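Local coordinates for protein serine protease pet (Escherichia coli, PDB 4OM9) that acts as a secreted serine protease and enterotoxin of enteroaggregative strains, probably cleaving the host cytoskeletal protein alpha-fodrin once inside cells, at residues L305-L311 / N333-G338; Y324-A328 / V349-I353; N370-A374 / Q391-N395; N292-V296 / D310-G314. All blocks are in the same frame, centred on the assembly; numbering follows the deposited sequence.

In the fold
All four contacts lie on neighbouring coils of the beta-helical stalk of the passenger domain. Contact 4 comes first, and contact 1 begins on the segment where it ends, sharing Asp310 and Leu311, with centres about 11 Å apart. Contacts 1 and 2 interleave in sequence and touch, their centres about 12 Å apart: Leu305 N lies 2.9 Å from Ser327 O, a probable hydrogen bond, and Ile353 packs on Val334 and Phe336. Contact 3 continues the sheet of contact 2 through Trp351 N and Asn370 O, 2.8 Å apart. The centres of contacts 3 and 4 are about 23 Å apart. Of the four, contact 4 reaches the protease region, through Arg106.

Contact 1: L305-L311 / N333-G338; sequences LKENLDL and NVTFKG
Leu305 rests its CB on CG2 of Val334 at 3.8 Å, the first touch between two successive coils of the right-handed parallel beta-helix of the passenger domain. Where the chain turns at Glu307, the other methyl of Val334, CG1, packs against the Glu307 backbone, 3.5 Å from its C atom. Asn308 follows with its CG opposite the carbonyl carbon (chi1 -67°), which swings OD1 round to accept Thr335 N at 2.9 Å; the N-H arrives from above the amide plane, 51° out of it. The side chain thus does the work of a main-chain carbonyl just before the strand begins. Leu309 then binds Thr335 O through its N and Lys337 N through its O, and one water donates to Leu309 O while hydrogen-bonding Thr335 OG1. The Leu309 side chain lies alongside Phe336, pointing the same way, CD2 against CD1 at 3.8 Å. On the other face Asp310 flanks the extended Lys337, but OD2 and NZ stay 5.0 Å apart, so any attraction is probably weak; Asp310 OD1 serves Gly312 N. Leu311 N makes an almost straight bond to Lys337 O (178°), and Leu311 CG meets the Phe336 ring at its edge, in plane, 3.6 Å from CE1.

Contact 2: Y324-A328 / V349-I353; sequences YTVSA and VDWNI
Val326 lies side by side with Trp351, both pointing into the interior, and its CG2 is 4.0 Å from CE3 of the indole. The two methyls of this valine serve different neighbours. CG1, anti to the backbone N (chi1 179°), reaches across to CD1 of Ile353 at 3.5 Å, while CG2 leans back to CG1 of Val349. Ile353 in turn sets its CG1 over one face of the Trp351 indole, two residues earlier, 3.5 Å above the plane and toward the rim, so that valine, isoleucine and tryptophan interlock. Near the start of the strand Tyr324 offers Val349 its CB, 4.2 Å from CG2; the ring leads away toward Phe318, and its OH bonds Asp319 and Gly300.

Such inward-facing apolar ladders, built from equivalent positions on consecutive coils, are characteristic of parallel beta-helices. Here the coils are joined by Asp350 N to Tyr324 O (2.7 Å), Val326 N to Asp350 O, and Asn352 N to Val326 O. On the opposite face Thr325 and Asp350 cross obliquely without bonding directly. A water sits 2.9 Å from Thr325 OG1 and donates weakly to Asp350 OD2, whose carboxylate is also held by Lys323 and Asn370. Further along, another water donates to Asn352 O at 3.1 Å and binds Ala328 N weakly.

Contact 3: N370-A374 / Q391-N395; sequences NVIQA and QKTFN
Val371 divides its two methyls between a threonine and a phenylalanine: CG1 touches CG2 of Thr393 at 3.6 Å, and CG2 reaches CE2 of Phe394 at 3.9 Å. The valine and phenylalanine side chains cross at about a right angle, and the valine methyl meets the ring at CE2 and CZ. Further along, Ala374 brings a single methyl to the backbone, its CB being 3.7 Å from Gln391 O and 3.8 Å from Lys392 O. Its CA-H points at Thr393 O, with CA 3.5 Å from that oxygen. No conventional hydrogen bond links the two segments.

The contact lies where one coil of the parallel beta-helix leaves strand 368-371 and the next passes from strand 385-388 toward strand 397-399, so corner packing takes over from the backbone ladder. Lys392, with positive phi (53°), helps to turn the chain there. In Thr393 the hydroxyl stands opposite the carbonyl carbon (chi1 -63°) and the methyl anti to the backbone N; OG1 bonds Ala390 O, which probably holds that rotation and leaves CG2 for the valine.

On the valine side, Val371 is paired through its backbone with Ile387 and Gly389. Beyond it Gln373 turns away from the contact, its OE1 bonding Lys354 NZ, which also donates to Ala374 O.

Contact 4: N292-V296 / D310-G314; sequences NKDLV and DLGYG
Gly314 runs close beside Lys293, its CA-H aimed at Lys293 O with CA 3.4 Å from the oxygen, and its CA comes within 4.4 Å of that of Asp294. The glycine closes a type II' beta turn, Leu311 to Gly314, that lies against the start of strand 294-298 at a corner of the parallel beta-helix. Gly314 N binds Leu311 O across the turn, and Gly312 occupies the position of positive phi (52°). Ahead of it, an Asx turn shapes the approach: Asp310 OD1 accepts Gly312 N at 2.9 Å, on the anti side of the carboxylate and 31° out of its plane.

The apolar part of the contact is made by Leu295, whose CG stands opposite the carbonyl carbon (chi1 -57°) and lies 3.7 Å from CD1 of Leu311; the CD1 methyl of Leu295 reaches both end methyls of its partner. Asn292 puts ND2 3.7 Å from Leu311 CD2; its amide also lies near Leu311 O but is badly angled for a bond to that oxygen.

Asp294 brings OD1 to 3.7 Å from Gly314 CA while accepting Gly315 N. Its OD2 forms a salt bridge with Arg106 of the protease region, which also binds Tyr313 O, so strand start and turn are tied to the N-terminal region together. Two waters bridge the segments: one donates to Asp310 O and weakly to Asn292 OD1, and the other accepts from Asn292 N and Tyr313 N, at 3.0 Å from each.

Contact 1: L305-L311 / N333-G338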
loop_
_atom_site.group_PDB
_atom_site.type_symbol
_atom_site.label_atom_id
_atom_site.label_comp_id
_atom_site.label_asym_id
_atom_site.label_seq_id
_atom_site.Cartn_x
_atom_site.Cartn_y
_atom_site.Cartn_z
ATOM N N LEU A 305 -23.800 -20.076 -37.647
ATOM C CA LEU A 305 -23.417 -21.486 -37.632
ATOM C C LEU A 305 -24.651 -22.387 -37.794
ATOM O O LEU A 305 -25.616 -22.256 -37.021
ATOM C CB LEU A 305 -22.683 -21.820 -36.328
ATOM C CG LEU A 305 -21.164 -21.659 -36.250
ATOM C CD1 LEU A 305 -20.700 -20.422 -36.988
ATOM C CD2 LEU A 305 -20.718 -21.637 -34.809
ATOM N N LYS A 306 -24.615 -23.284 -38.792
ATOM C CA LYS A 306 -25.704 -24.235 -39.040
ATOM C C LYS A 306 -25.563 -25.504 -38.218
ATOM O O LYS A 306 -26.417 -26.383 -38.261
ATOM C CB LYS A 306 -25.763 -24.641 -40.517
ATOM C CG LYS A 306 -25.497 -23.537 -41.504
ATOM C CD LYS A 306 -24.663 -24.057 -42.677
ATOM C CE LYS A 306 -25.499 -24.633 -43.791
ATOM N NZ LYS A 306 -24.630 -25.046 -44.923
ATOM N N GLU A 307 -24.458 -25.618 -37.503
ATOM C CA GLU A 307 -24.147 -26.833 -36.776
ATOM C C GLU A 307 -22.977 -26.513 -35.870
ATOM O O GLU A 307 -22.415 -25.424 -35.943
ATOM C CB GLU A 307 -23.798 -27.983 -37.741
ATOM C CG GLU A 307 -22.731 -27.592 -38.761
ATOM C CD GLU A 307 -22.408 -28.687 -39.778
ATOM O OE1 GLU A 307 -23.310 -29.472 -40.150
ATOM O OE2 GLU A 307 -21.239 -28.752 -40.218
ATOM N N ASN A 308 -22.621 -27.462 -35.018
ATOM C CA ASN A 308 -21.421 -27.348 -34.228
ATOM C C ASN A 308 -20.241 -27.137 -35.156
ATOM O O ASN A 308 -20.140 -27.780 -36.201
ATOM C CB ASN A 308 -21.228 -28.588 -33.369
ATOM C CG ASN A 308 -22.294 -28.715 -32.315
ATOM O OD1 ASN A 308 -23.067 -27.781 -32.099
ATOM N ND2 ASN A 308 -22.350 -29.862 -31.654
ATOM N N LEU A 309 -19.397 -26.179 -34.789
ATOM C CA LEU A 309 -18.179 -25.898 -35.509
ATOM C C LEU A 309 -16.994 -26.214 -34.592
ATOM O O LEU A 309 -16.901 -25.704 -33.470
ATOM C CB LEU A 309 -18.137 -24.438 -35.986
ATOM C CG LEU A 309 -16.852 -24.079 -36.762
ATOM C CD1 LEU A 309 -16.834 -24.755 -38.146
ATOM C CD2 LEU A 309 -16.660 -22.577 -36.889
ATOM N N ASP A 310 -16.123 -27.097 -35.074
ATOM C CA ASP A 310 -14.912 -27.468 -34.383
ATOM C C ASP A 310 -13.779 -27.103 -35.317
ATOM O O ASP A 310 -13.618 -27.735 -36.374
ATOM C CB ASP A 310 -14.881 -28.966 -34.030
ATOM C CG ASP A 310 -13.673 -29.336 -33.140
ATOM O OD1 ASP A 310 -12.691 -28.562 -33.100
ATOM O OD2 ASP A 310 -13.709 -30.402 -32.479
ATOM N N LEU A 311 -13.012 -26.086 -34.926
ATOM C CA LEU A 311 -11.971 -25.534 -35.778
ATOM C C LEU A 311 -10.644 -26.220 -35.548
ATOM O O LEU A 311 -9.634 -25.787 -36.079
ATOM C CB LEU A 311 -11.806 -24.031 -35.553
ATOM C CG LEU A 311 -12.604 -23.031 -36.396
ATOM C CD1 LEU A 311 -11.799 -21.756 -36.581
ATOM C CD2 LEU A 311 -13.053 -23.594 -37.748
ATOM N N ASN A 333 -29.158 -24.886 -31.031
ATOM C CA ASN A 333 -28.080 -24.942 -30.064
ATOM C C ASN A 333 -26.774 -25.450 -30.675
ATOM O O ASN A 333 -26.563 -26.655 -30.777
ATOM C CB ASN A 333 -28.500 -25.824 -28.892
ATOM C CG ASN A 333 -29.650 -25.233 -28.118
ATOM O OD1 ASN A 333 -29.850 -24.015 -28.112
ATOM N ND2 ASN A 333 -30.423 -26.090 -27.467
ATOM N N VAL A 334 -25.904 -24.540 -31.093
ATOM C CA VAL A 334 -24.607 -24.945 -31.639
ATOM C C VAL A 334 -23.421 -24.479 -30.787
ATOM O O VAL A 334 -23.440 -23.405 -30.167
ATOM C CB VAL A 334 -24.415 -24.430 -33.089
ATOM C CG1 VAL A 334 -25.520 -24.943 -33.984
ATOM C CG2 VAL A 334 -24.386 -22.914 -33.121
ATOM N N THR A 335 -22.378 -25.296 -30.762
ATOM C CA THR A 335 -21.188 -24.962 -30.003
ATOM C C THR A 335 -20.036 -24.600 -30.924
ATOM O O THR A 335 -19.968 -25.045 -32.074
ATOM C CB THR A 335 -20.773 -26.121 -29.082
ATOM O OG1 THR A 335 -20.387 -27.248 -29.876
ATOM C CG2 THR A 335 -21.943 -26.526 -28.160
ATOM N N PHE A 336 -19.146 -23.753 -30.423
ATOM C CA PHE A 336 -17.882 -23.536 -31.090
ATOM C C PHE A 336 -16.741 -24.074 -30.250
ATOM O O PHE A 336 -16.777 -24.002 -29.015
ATOM C CB PHE A 336 -17.644 -22.063 -31.378
ATOM C CG PHE A 336 -16.253 -21.770 -31.888
ATOM C CD1 PHE A 336 -15.868 -22.180 -33.156
ATOM C CD2 PHE A 336 -15.343 -21.087 -31.100
ATOM C CE1 PHE A 336 -14.605 -21.908 -33.637
ATOM C CE2 PHE A 336 -14.063 -20.810 -31.567
ATOM C CZ PHE A 336 -13.689 -21.225 -32.838
ATOM N N LYS A 337 -15.733 -24.614 -30.931
ATOM C CA LYS A 337 -14.512 -25.070 -30.287
ATOM C C LYS A 337 -13.322 -24.776 -31.179
ATOM O O LYS A 337 -13.407 -24.919 -32.405
ATOM C CB LYS A 337 -14.574 -26.564 -29.984
ATOM C CG LYS A 337 -13.324 -27.095 -29.312
ATOM C CD LYS A 337 -13.468 -28.558 -28.941
ATOM C CE LYS A 337 -12.221 -29.067 -28.232
ATOM N NZ LYS A 337 -12.415 -30.446 -27.694
ATOM N N GLY A 338 -12.216 -24.377 -30.563
ATOM C CA GLY A 338 -10.970 -24.167 -31.282
ATOM C C GLY A 338 -9.868 -23.560 -30.431
ATOM O O GLY A 338 -9.818 -23.750 -29.222
HETATM O O HOH W 1 -17.959 -27.333 -31.278
#

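Contact 2: Y324-A328 / V349-I353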
loop_
_atom_site.group_PDB
_atom_site.type_symbol
_atom_site.label_atom_id
_atom_site.label_comp_id
_atom_site.label_asym_id
_atom_site.label_seq_id
_atom_site.Cartn_x
_atom_site.Cartn_y
_atom_site.Cartn_z
ATOM N N TYR A 324 -19.390 -7.409 -34.813
ATOM C CA TYR A 324 -19.699 -8.764 -35.270
ATOM C C TYR A 324 -20.751 -9.434 -34.398
ATOM O O TYR A 324 -20.813 -9.198 -33.194
ATOM C CB TYR A 324 -18.449 -9.644 -35.262
ATOM C CG TYR A 324 -17.395 -9.264 -36.267
ATOM C CD1 TYR A 324 -16.409 -8.329 -35.950
ATOM C CD2 TYR A 324 -17.365 -9.857 -37.523
ATOM C CE1 TYR A 324 -15.430 -7.990 -36.868
ATOM C CE2 TYR A 324 -16.393 -9.528 -38.444
ATOM C CZ TYR A 324 -15.429 -8.592 -38.116
ATOM O OH TYR A 324 -14.471 -8.257 -39.039
ATOM N N THR A 325 -21.564 -10.289 -35.004
ATOM C CA THR A 325 -22.453 -11.146 -34.238
ATOM C C THR A 325 -22.185 -12.599 -34.632
ATOM O O THR A 325 -21.878 -12.890 -35.784
ATOM C CB THR A 325 -23.929 -10.779 -34.461
ATOM O OG1 THR A 325 -24.167 -9.442 -33.997
ATOM C CG2 THR A 325 -24.833 -11.714 -33.688
ATOM N N VAL A 326 -22.245 -13.494 -33.653
ATOM C CA VAL A 326 -22.119 -14.922 -33.883
ATOM C C VAL A 326 -23.397 -15.588 -33.402
ATOM O O VAL A 326 -23.704 -15.584 -32.205
ATOM C CB VAL A 326 -20.921 -15.532 -33.154
ATOM C CG1 VAL A 326 -20.852 -17.026 -33.408
ATOM C CG2 VAL A 326 -19.609 -14.829 -33.560
ATOM N N SER A 327 -24.145 -16.151 -34.340
ATOM C CA SER A 327 -25.476 -16.667 -34.046
ATOM C C SER A 327 -25.655 -18.089 -34.539
ATOM O O SER A 327 -24.960 -18.536 -35.449
ATOM C CB SER A 327 -26.549 -15.782 -34.686
ATOM O OG SER A 327 -26.490 -14.460 -34.194
ATOM N N ALA A 328 -26.605 -18.783 -33.924
ATOM C CA ALA A 328 -27.089 -20.058 -34.433
ATOM C C ALA A 328 -28.249 -19.846 -35.384
ATOM O O ALA A 328 -29.182 -19.095 -35.102
ATOM C CB ALA A 328 -27.513 -20.962 -33.307
ATOM N N VAL A 349 -17.631 -8.266 -30.457
ATOM C CA VAL A 349 -18.243 -9.487 -30.947
ATOM C C VAL A 349 -19.406 -9.950 -30.056
ATOM O O VAL A 349 -19.187 -10.441 -28.945
ATOM C CB VAL A 349 -17.216 -10.623 -31.035
ATOM C CG1 VAL A 349 -17.883 -11.859 -31.570
ATOM C CG2 VAL A 349 -16.042 -10.214 -31.921
ATOM N N ASP A 350 -20.636 -9.811 -30.549
ATOM C CA ASP A 350 -21.787 -10.324 -29.811
ATOM C C ASP A 350 -21.805 -11.838 -29.923
ATOM O O ASP A 350 -21.978 -12.416 -30.999
ATOM C CB ASP A 350 -23.095 -9.710 -30.303
ATOM C CG ASP A 350 -23.230 -8.260 -29.898
ATOM O OD1 ASP A 350 -22.504 -7.818 -28.982
ATOM O OD2 ASP A 350 -24.051 -7.551 -30.491
ATOM N N TRP A 351 -21.580 -12.478 -28.791
ATOM C CA TRP A 351 -21.348 -13.901 -28.777
ATOM C C TRP A 351 -22.648 -14.560 -28.363
ATOM O O TRP A 351 -22.933 -14.690 -27.174
ATOM C CB TRP A 351 -20.179 -14.245 -27.837
ATOM C CG TRP A 351 -19.854 -15.703 -27.770
ATOM C CD1 TRP A 351 -20.227 -16.578 -26.784
ATOM C CD2 TRP A 351 -19.101 -16.471 -28.734
ATOM N NE1 TRP A 351 -19.751 -17.840 -27.077
ATOM C CE2 TRP A 351 -19.068 -17.802 -28.254
ATOM C CE3 TRP A 351 -18.478 -16.166 -29.944
ATOM C CZ2 TRP A 351 -18.414 -18.824 -28.962
ATOM C CZ3 TRP A 351 -17.832 -17.186 -30.639
ATOM C CH2 TRP A 351 -17.804 -18.498 -30.143
ATOM N N ASN A 352 -23.453 -14.950 -29.348
ATOM C CA ASN A 352 -24.754 -15.547 -29.048
ATOM C C ASN A 352 -24.823 -17.002 -29.470
ATOM O O ASN A 352 -25.771 -17.429 -30.080
ATOM C CB ASN A 352 -25.902 -14.764 -29.698
ATOM C CG ASN A 352 -27.262 -15.130 -29.100
ATOM O OD1 ASN A 352 -27.335 -15.886 -28.136
ATOM N ND2 ASN A 352 -28.338 -14.614 -29.681
ATOM N N ILE A 353 -23.786 -17.750 -29.127
ATOM C CA ILE A 353 -23.816 -19.207 -29.175
ATOM C C ILE A 353 -23.117 -19.617 -27.898
ATOM O O ILE A 353 -22.649 -18.759 -27.144
ATOM C CB ILE A 353 -23.052 -19.815 -30.394
ATOM C CG1 ILE A 353 -21.570 -19.393 -30.318
ATOM C CG2 ILE A 353 -23.661 -19.386 -31.692
ATOM C CD1 ILE A 353 -20.669 -19.944 -31.442
HETATM O O HOH W 2 -26.303 -9.449 -31.994
HETATM O O HOH W 3 -28.534 -18.424 -31.072
#

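Contact 3: N370-A374 / Q391-N395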
loop_
_atom_site.group_PDB
_atom_site.type_symbol
_atom_site.label_atom_id
_atom_site.label_comp_id
_atom_site.label_asym_id
_atom_site.label_seq_id
_atom_site.Cartn_x
_atom_site.Cartn_y
_atom_site.Cartn_z
ATOM N N ASN A 370 -18.929 -9.892 -26.124
ATOM C CA ASN A 370 -20.186 -9.600 -25.445
ATOM C C ASN A 370 -21.044 -10.851 -25.358
ATOM O O ASN A 370 -21.689 -11.229 -26.321
ATOM C CB ASN A 370 -20.951 -8.493 -26.164
ATOM C CG ASN A 370 -22.227 -8.102 -25.435
ATOM O OD1 ASN A 370 -22.366 -8.340 -24.227
ATOM N ND2 ASN A 370 -23.172 -7.500 -26.168
ATOM N N VAL A 371 -21.035 -11.496 -24.198
ATOM C CA VAL A 371 -21.627 -12.812 -24.071
ATOM C C VAL A 371 -23.090 -12.676 -23.689
ATOM O O VAL A 371 -23.407 -12.356 -22.553
ATOM C CB VAL A 371 -20.883 -13.665 -23.047
ATOM C CG1 VAL A 371 -21.254 -15.119 -23.213
ATOM C CG2 VAL A 371 -19.343 -13.487 -23.212
ATOM N N ILE A 372 -23.962 -12.936 -24.667
ATOM C CA ILE A 372 -25.415 -12.745 -24.550
ATOM C C ILE A 372 -26.137 -13.907 -23.858
ATOM O O ILE A 372 -27.198 -13.715 -23.259
ATOM C CB ILE A 372 -26.056 -12.533 -25.945
ATOM C CG1 ILE A 372 -25.276 -11.479 -26.739
ATOM C CG2 ILE A 372 -27.538 -12.148 -25.826
ATOM C CD1 ILE A 372 -25.111 -10.156 -26.003
ATOM N N GLN A 373 -25.569 -15.107 -23.933
ATOM C CA GLN A 373 -26.193 -16.274 -23.309
ATOM C C GLN A 373 -25.237 -17.051 -22.386
ATOM O O GLN A 373 -24.031 -16.970 -22.521
ATOM C CB GLN A 373 -26.772 -17.214 -24.378
ATOM C CG GLN A 373 -25.815 -17.720 -25.480
ATOM C CD GLN A 373 -26.514 -18.729 -26.444
ATOM O OE1 GLN A 373 -26.591 -19.917 -26.154
ATOM N NE2 GLN A 373 -27.040 -18.235 -27.558
ATOM N N ALA A 374 -25.793 -17.801 -21.439
ATOM C CA ALA A 374 -24.967 -18.623 -20.560
ATOM C C ALA A 374 -24.219 -19.652 -21.403
ATOM O O ALA A 374 -24.738 -20.136 -22.418
ATOM C CB ALA A 374 -25.813 -19.312 -19.479
ATOM N N GLN A 391 -27.340 -14.528 -16.746
ATOM C CA GLN A 391 -27.194 -15.183 -15.451
ATOM C C GLN A 391 -26.189 -16.337 -15.563
ATOM O O GLN A 391 -26.290 -17.163 -16.464
ATOM C CB GLN A 391 -28.542 -15.691 -14.924
ATOM C CG GLN A 391 -28.415 -16.661 -13.742
ATOM C CD GLN A 391 -29.527 -16.513 -12.677
ATOM O OE1 GLN A 391 -29.261 -16.120 -11.531
ATOM N NE2 GLN A 391 -30.757 -16.851 -13.045
ATOM N N LYS A 392 -25.218 -16.371 -14.651
ATOM C CA LYS A 392 -24.240 -17.448 -14.603
ATOM C C LYS A 392 -23.581 -17.627 -15.978
ATOM O O LYS A 392 -23.537 -18.736 -16.522
ATOM C CB LYS A 392 -24.900 -18.745 -14.149
ATOM C CG LYS A 392 -24.180 -19.434 -13.017
ATOM C CD LYS A 392 -22.978 -20.218 -13.497
ATOM C CE LYS A 392 -23.427 -21.534 -14.089
ATOM N NZ LYS A 392 -23.591 -22.599 -13.056
ATOM N N THR A 393 -23.094 -16.520 -16.536
ATOM C CA THR A 393 -22.625 -16.506 -17.909
ATOM C C THR A 393 -21.592 -17.609 -18.187
ATOM O O THR A 393 -21.755 -18.390 -19.121
ATOM C CB THR A 393 -22.053 -15.135 -18.259
ATOM O OG1 THR A 393 -23.112 -14.167 -18.165
ATOM C CG2 THR A 393 -21.486 -15.149 -19.663
ATOM N N PHE A 394 -20.570 -17.704 -17.350
ATOM C CA PHE A 394 -19.654 -18.832 -17.410
ATOM C C PHE A 394 -19.767 -19.606 -16.126
ATOM O O PHE A 394 -20.282 -19.093 -15.148
ATOM C CB PHE A 394 -18.217 -18.361 -17.650
ATOM C CG PHE A 394 -18.001 -17.805 -19.024
ATOM C CD1 PHE A 394 -17.690 -18.649 -20.083
ATOM C CD2 PHE A 394 -18.134 -16.455 -19.268
ATOM C CE1 PHE A 394 -17.490 -18.154 -21.367
ATOM C CE2 PHE A 394 -17.945 -15.947 -20.541
ATOM C CZ PHE A 394 -17.625 -16.804 -21.599
ATOM N N ASN A 395 -19.322 -20.850 -16.124
ATOM C CA ASN A 395 -19.317 -21.601 -14.889
ATOM C C ASN A 395 -18.183 -21.064 -13.962
ATOM O O ASN A 395 -18.427 -20.737 -12.799
ATOM C CB ASN A 395 -19.183 -23.092 -15.189
ATOM C CG ASN A 395 -20.412 -23.649 -15.950
ATOM O OD1 ASN A 395 -21.519 -23.111 -15.849
ATOM N ND2 ASN A 395 -20.209 -24.718 -16.710
#

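Contact 4: N292-V296 / D310-G314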
loop_
_atom_site.group_PDB
_atom_site.type_symbol
_atom_site.label_atom_id
_atom_site.label_comp_id
_atom_site.label_asym_id
_atom_site.label_seq_id
_atom_site.Cartn_x
_atom_site.Cartn_y
_atom_site.Cartn_z
ATOM N N ASN A 292 -6.390 -27.168 -39.619
ATOM C CA ASN A 292 -7.156 -25.933 -39.731
ATOM C C ASN A 292 -6.331 -24.682 -39.619
ATOM O O ASN A 292 -5.355 -24.636 -38.870
ATOM C CB ASN A 292 -8.242 -25.871 -38.658
ATOM C CG ASN A 292 -9.486 -26.641 -39.040
ATOM O OD1 ASN A 292 -9.457 -27.858 -39.170
ATOM N ND2 ASN A 292 -10.597 -25.934 -39.192
ATOM N N LYS A 293 -6.758 -23.658 -40.346
ATOM C CA LYS A 293 -6.247 -22.309 -40.181
ATOM C C LYS A 293 -7.095 -21.486 -39.210
ATOM O O LYS A 293 -8.175 -21.918 -38.797
ATOM C CB LYS A 293 -6.188 -21.621 -41.536
ATOM C CG LYS A 293 -5.412 -22.450 -42.547
ATOM C CD LYS A 293 -5.193 -21.706 -43.838
ATOM C CE LYS A 293 -4.840 -22.677 -44.947
ATOM N NZ LYS A 293 -4.309 -21.900 -46.067
ATOM N N ASP A 294 -6.607 -20.308 -38.830
ATOM C CA ASP A 294 -7.469 -19.354 -38.143
ATOM C C ASP A 294 -8.425 -18.765 -39.173
ATOM O O ASP A 294 -8.044 -18.516 -40.325
ATOM C CB ASP A 294 -6.666 -18.239 -37.453
ATOM C CG ASP A 294 -5.667 -18.774 -36.443
ATOM O OD1 ASP A 294 -6.065 -19.577 -35.564
ATOM O OD2 ASP A 294 -4.465 -18.401 -36.544
ATOM N N LEU A 295 -9.672 -18.561 -38.770
ATOM C CA LEU A 295 -10.582 -17.804 -39.595
ATOM C C LEU A 295 -10.426 -16.354 -39.195
ATOM O O LEU A 295 -10.852 -15.944 -38.114
ATOM C CB LEU A 295 -12.026 -18.279 -39.430
ATOM C CG LEU A 295 -12.233 -19.761 -39.721
ATOM C CD1 LEU A 295 -13.736 -20.147 -39.691
ATOM C CD2 LEU A 295 -11.609 -20.129 -41.061
ATOM N N VAL A 296 -9.804 -15.581 -40.073
ATOM C CA VAL A 296 -9.494 -14.187 -39.799
ATOM C C VAL A 296 -10.549 -13.321 -40.465
ATOM O O VAL A 296 -10.487 -13.074 -41.675
ATOM C CB VAL A 296 -8.095 -13.820 -40.300
ATOM C CG1 VAL A 296 -7.734 -12.400 -39.911
ATOM C CG2 VAL A 296 -7.073 -14.796 -39.739
ATOM N N ASP A 310 -16.123 -27.097 -35.074
ATOM C CA ASP A 310 -14.912 -27.468 -34.383
ATOM C C ASP A 310 -13.779 -27.103 -35.317
ATOM O O ASP A 310 -13.618 -27.735 -36.374
ATOM C CB ASP A 310 -14.881 -28.966 -34.030
ATOM C CG ASP A 310 -13.673 -29.336 -33.140
ATOM O OD1 ASP A 310 -12.691 -28.562 -33.100
ATOM O OD2 ASP A 310 -13.709 -30.402 -32.479
ATOM N N LEU A 311 -13.012 -26.086 -34.926
ATOM C CA LEU A 311 -11.971 -25.534 -35.778
ATOM C C LEU A 311 -10.644 -26.220 -35.548
ATOM O O LEU A 311 -9.634 -25.787 -36.079
ATOM C CB LEU A 311 -11.806 -24.031 -35.553
ATOM C CG LEU A 311 -12.604 -23.031 -36.396
ATOM C CD1 LEU A 311 -11.799 -21.756 -36.581
ATOM C CD2 LEU A 311 -13.053 -23.594 -37.748
ATOM N N GLY A 312 -10.658 -27.293 -34.764
ATOM C CA GLY A 312 -9.436 -27.979 -34.392
ATOM C C GLY A 312 -8.396 -27.026 -33.810
ATOM O O GLY A 312 -8.607 -26.387 -32.777
ATOM N N TYR A 313 -7.271 -26.900 -34.498
ATOM C CA TYR A 313 -6.192 -26.051 -33.997
ATOM C C TYR A 313 -6.402 -24.583 -34.366
ATOM O O TYR A 313 -5.735 -23.706 -33.838
ATOM C CB TYR A 313 -4.847 -26.548 -34.533
ATOM C CG TYR A 313 -4.446 -27.927 -34.053
ATOM C CD1 TYR A 313 -4.558 -28.273 -32.721
ATOM C CD2 TYR A 313 -3.944 -28.878 -34.934
ATOM C CE1 TYR A 313 -4.188 -29.526 -32.265
ATOM C CE2 TYR A 313 -3.565 -30.138 -34.482
ATOM C CZ TYR A 313 -3.692 -30.449 -33.137
ATOM O OH TYR A 313 -3.322 -31.692 -32.657
ATOM N N GLY A 314 -7.330 -24.311 -35.273
ATOM C CA GLY A 314 -7.676 -22.938 -35.615
ATOM C C GLY A 314 -8.622 -22.297 -34.596
ATOM O O GLY A 314 -9.197 -22.998 -33.768
HETATM O O HOH W 4 -6.673 -28.468 -36.941
HETATM O O HOH W 5 -11.512 -29.619 -37.127
#